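Local coordinates for putative short-chain dehydrogenase/reductase (Burkholderia xenovorans, PDB 5K9Z), which probably catalyses the NAD(P)-dependent oxidation of an alcohol or reduction of a carbonyl group, as a member of the short-chain dehydrogenase/reductase family, at residues C[146-152]-C[165-169]. Sequence-based numbering, arbitrary orientation. Where two conformers were deposited one is given.
Sequences VASTAGV and KHAVI
K165 lies along the loop that follows strand 141-146, its CB 3.4 Å from G151 CA and its CD 3.7 Å from A147 CA. A bend at chi2 (-67°) turns the chain, which then extends past S148 and A147 until NZ donates to V146 O, 3.1 Å away. The C=O...donor angle is 143°, with the donor tilted 16° from the carbonyl plane. A lysine suits this course: its methylenes pack on the backbone while its NZ reaches the strand's end. Glycine at 151 lets helix 159-179 come close, G151 and H166 having their CA atoms 4.0 Å apart. G151 O sits over the centre of the H166 imidazole, 3.2 Å above its plane. The ring is oriented by a hydrogen bond from ND1 to T162 O, one turn back. Small A147 fits its CB against V168 CG1.

Further out, S148 OG, anti to its own N, accepts from A150 N at 2.9 Å in an ST turn that helps position the hydroxyl; the S148 side chain also touches Y161. The spacing of S148, Y161 and K165 matches the Ser-Tyr-Lys catalytic set of this family. The chemistry is consistent with K165 being held, through NZ to V146 O, where such a lysine could assist Y161, the probable acid-base, while the ST turn fixes S148 beside it to orient a substrate oxygen, as in other SDR enzymes.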
ATOM      1  N   VAL C 146     -15.406   6.171  -7.124  1.00 16.95           N
ATOM      2  CA  VAL C 146     -15.139   4.750  -7.353  1.00 13.72           C
ATOM      3  C   VAL C 146     -13.768   4.689  -8.012  1.00 16.32           C
ATOM      4  O   VAL C 146     -13.622   4.968  -9.213  1.00 14.33           O
ATOM      5  CB  VAL C 146     -16.224   4.097  -8.206  1.00 13.96           C
ATOM      6  CG1 VAL C 146     -15.896   2.590  -8.475  1.00 15.90           C
ATOM      7  CG2 VAL C 146     -17.586   4.264  -7.520  1.00 14.72           C
ATOM      8  N   ALA C 147     -12.751   4.382  -7.213  1.00 14.17           N
ATOM      9  CA  ALA C 147     -11.417   4.252  -7.779  1.00 13.37           C
ATOM     10  C   ALA C 147     -11.255   2.795  -8.193  1.00 15.97           C
ATOM     11  O   ALA C 147     -12.130   2.263  -8.879  1.00 19.25           O
ATOM     12  CB  ALA C 147     -10.340   4.713  -6.793  1.00 13.17           C
ATOM     13  N   SER C 148     -10.207   2.126  -7.723  1.00 17.57           N
ATOM     14  CA  SER C 148      -9.874   0.759  -8.127  1.00 15.42           C
ATOM     15  C   SER C 148      -8.639   0.329  -7.355  1.00 13.62           C
ATOM     16  O   SER C 148      -7.856   1.167  -6.907  1.00 19.15           O
ATOM     17  CB  SER C 148      -9.587   0.667  -9.630  1.00 18.58           C
ATOM     18  OG  SER C 148      -8.922  -0.532  -9.937  1.00 22.09           O
ATOM     19  N   THR C 149      -8.432  -0.992  -7.267  1.00 13.88           N
ATOM     20  CA  THR C 149      -7.169  -1.498  -6.748  1.00 17.89           C
ATOM     21  C   THR C 149      -5.989  -0.989  -7.566  1.00 13.88           C
ATOM     22  O   THR C 149      -4.874  -0.870  -7.039  1.00 13.94           O
ATOM     23  CB  THR C 149      -7.163  -3.037  -6.737  1.00 18.56           C
ATOM     24  OG1 THR C 149      -7.568  -3.527  -8.016  1.00 21.35           O
ATOM     25  CG2 THR C 149      -8.120  -3.563  -5.712  1.00 23.64           C
ATOM     26  N   ALA C 150      -6.212  -0.666  -8.846  1.00 13.79           N
ATOM     27  CA  ALA C 150      -5.168  -0.056  -9.657  1.00 13.73           C
ATOM     28  C   ALA C 150      -4.770   1.332  -9.158  1.00 20.62           C
ATOM     29  O   ALA C 150      -3.714   1.841  -9.555  1.00 20.86           O
ATOM     30  CB  ALA C 150      -5.626   0.020 -11.121  1.00 13.74           C
ATOM     31  N   GLY C 151      -5.557   1.928  -8.270  1.00 14.68           N
ATOM     32  CA  GLY C 151      -5.154   3.163  -7.618  1.00 14.01           C
ATOM     33  C   GLY C 151      -4.274   2.967  -6.409  1.00 18.89           C
ATOM     34  O   GLY C 151      -3.753   3.944  -5.863  1.00 13.97           O
ATOM     35  N   VAL C 152      -4.056   1.716  -6.019  1.00 16.35           N
ATOM     36  CA  VAL C 152      -3.298   1.394  -4.823  1.00 22.43           C
ATOM     37  C   VAL C 152      -1.938   0.766  -5.135  1.00 22.74           C
ATOM     38  O   VAL C 152      -1.016   0.882  -4.311  1.00 19.31           O
ATOM     39  CB  VAL C 152      -4.144   0.461  -3.921  1.00 26.46           C
ATOM     40  CG1 VAL C 152      -3.311  -0.373  -2.984  1.00 29.36           C
ATOM     41  CG2 VAL C 152      -5.200   1.284  -3.150  1.00 27.72           C
ATOM     42  N   LYS C 165      -6.210   6.401 -11.407  1.00 17.33           N
ATOM     43  CA  LYS C 165      -6.813   5.922 -10.166  1.00 13.07           C
ATOM     44  C   LYS C 165      -5.970   6.309  -8.956  1.00 16.46           C
ATOM     45  O   LYS C 165      -6.522   6.605  -7.891  1.00 15.98           O
ATOM     46  CB  LYS C 165      -7.020   4.400 -10.241  1.00 13.13           C
ATOM     47  CG  LYS C 165      -8.043   3.979 -11.295  1.00 16.91           C
ATOM     48  CD  LYS C 165      -9.467   4.435 -10.941  1.00 13.14           C
ATOM     49  CE  LYS C 165     -10.488   3.992 -12.001  1.00 16.46           C
ATOM     50  NZ  LYS C 165     -11.879   4.413 -11.670  1.00 15.63           N
ATOM     51  N   HIS C 166      -4.628   6.296  -9.097  1.00 13.21           N
ATOM     52  CA  HIS C 166      -3.762   6.835  -8.050  1.00 18.28           C
ATOM     53  C   HIS C 166      -4.052   8.311  -7.818  1.00 17.79           C
ATOM     54  O   HIS C 166      -4.100   8.769  -6.672  1.00 15.24           O
ATOM     55  CB  HIS C 166      -2.279   6.653  -8.411  1.00 13.51           C
ATOM     56  CG  HIS C 166      -1.700   5.320  -8.031  1.00 22.25           C
ATOM     57  ND1 HIS C 166      -1.977   4.159  -8.723  1.00 16.54           N
ATOM     58  CD2 HIS C 166      -0.823   4.973  -7.055  1.00 18.79           C
ATOM     59  CE1 HIS C 166      -1.313   3.153  -8.177  1.00 15.57           C
ATOM     60  NE2 HIS C 166      -0.587   3.622  -7.181  1.00 18.86           N
ATOM     61  N   ALA C 167      -4.240   9.067  -8.901  1.00 13.34           N
ATOM     62  CA  ALA C 167      -4.550  10.489  -8.793  1.00 18.37           C
ATOM     63  C   ALA C 167      -5.886  10.730  -8.087  1.00 17.72           C
ATOM     64  O   ALA C 167      -6.025  11.693  -7.316  1.00 17.08           O
ATOM     65  CB  ALA C 167      -4.534  11.126 -10.192  1.00 13.52           C
ATOM     66  N   VAL C 168      -6.881   9.871  -8.350  1.00 17.35           N
ATOM     67  CA  VAL C 168      -8.193   9.966  -7.699  1.00 15.19           C
ATOM     68  C   VAL C 168      -8.062   9.770  -6.190  1.00 13.22           C
ATOM     69  O   VAL C 168      -8.701  10.471  -5.393  1.00 17.80           O
ATOM     70  CB  VAL C 168      -9.165   8.936  -8.314  1.00 15.56           C
ATOM     71  CG1 VAL C 168     -10.393   8.755  -7.448  1.00 14.80           C
ATOM     72  CG2 VAL C 168      -9.571   9.344  -9.764  1.00 14.34           C
ATOM     73  N   ILE C 169      -7.238   8.817  -5.769  1.00 17.84           N
ATOM     74  CA  ILE C 169      -7.011   8.649  -4.339  0.51 14.48           C
ATOM     75  C   ILE C 169      -6.289   9.866  -3.764  1.00 13.60           C
ATOM     76  O   ILE C 169      -6.633  10.348  -2.680  1.00 14.27           O
ATOM     77  CB  ILE C 169      -6.264   7.330  -4.079  0.51 16.25           C
ATOM     78  CG1 ILE C 169      -7.225   6.164  -4.335  0.51 13.33           C
ATOM     79  CG2 ILE C 169      -5.695   7.293  -2.649  0.51 13.68           C
ATOM     80  CD1 ILE C 169      -6.607   4.788  -4.195  0.51 13.42           C
TER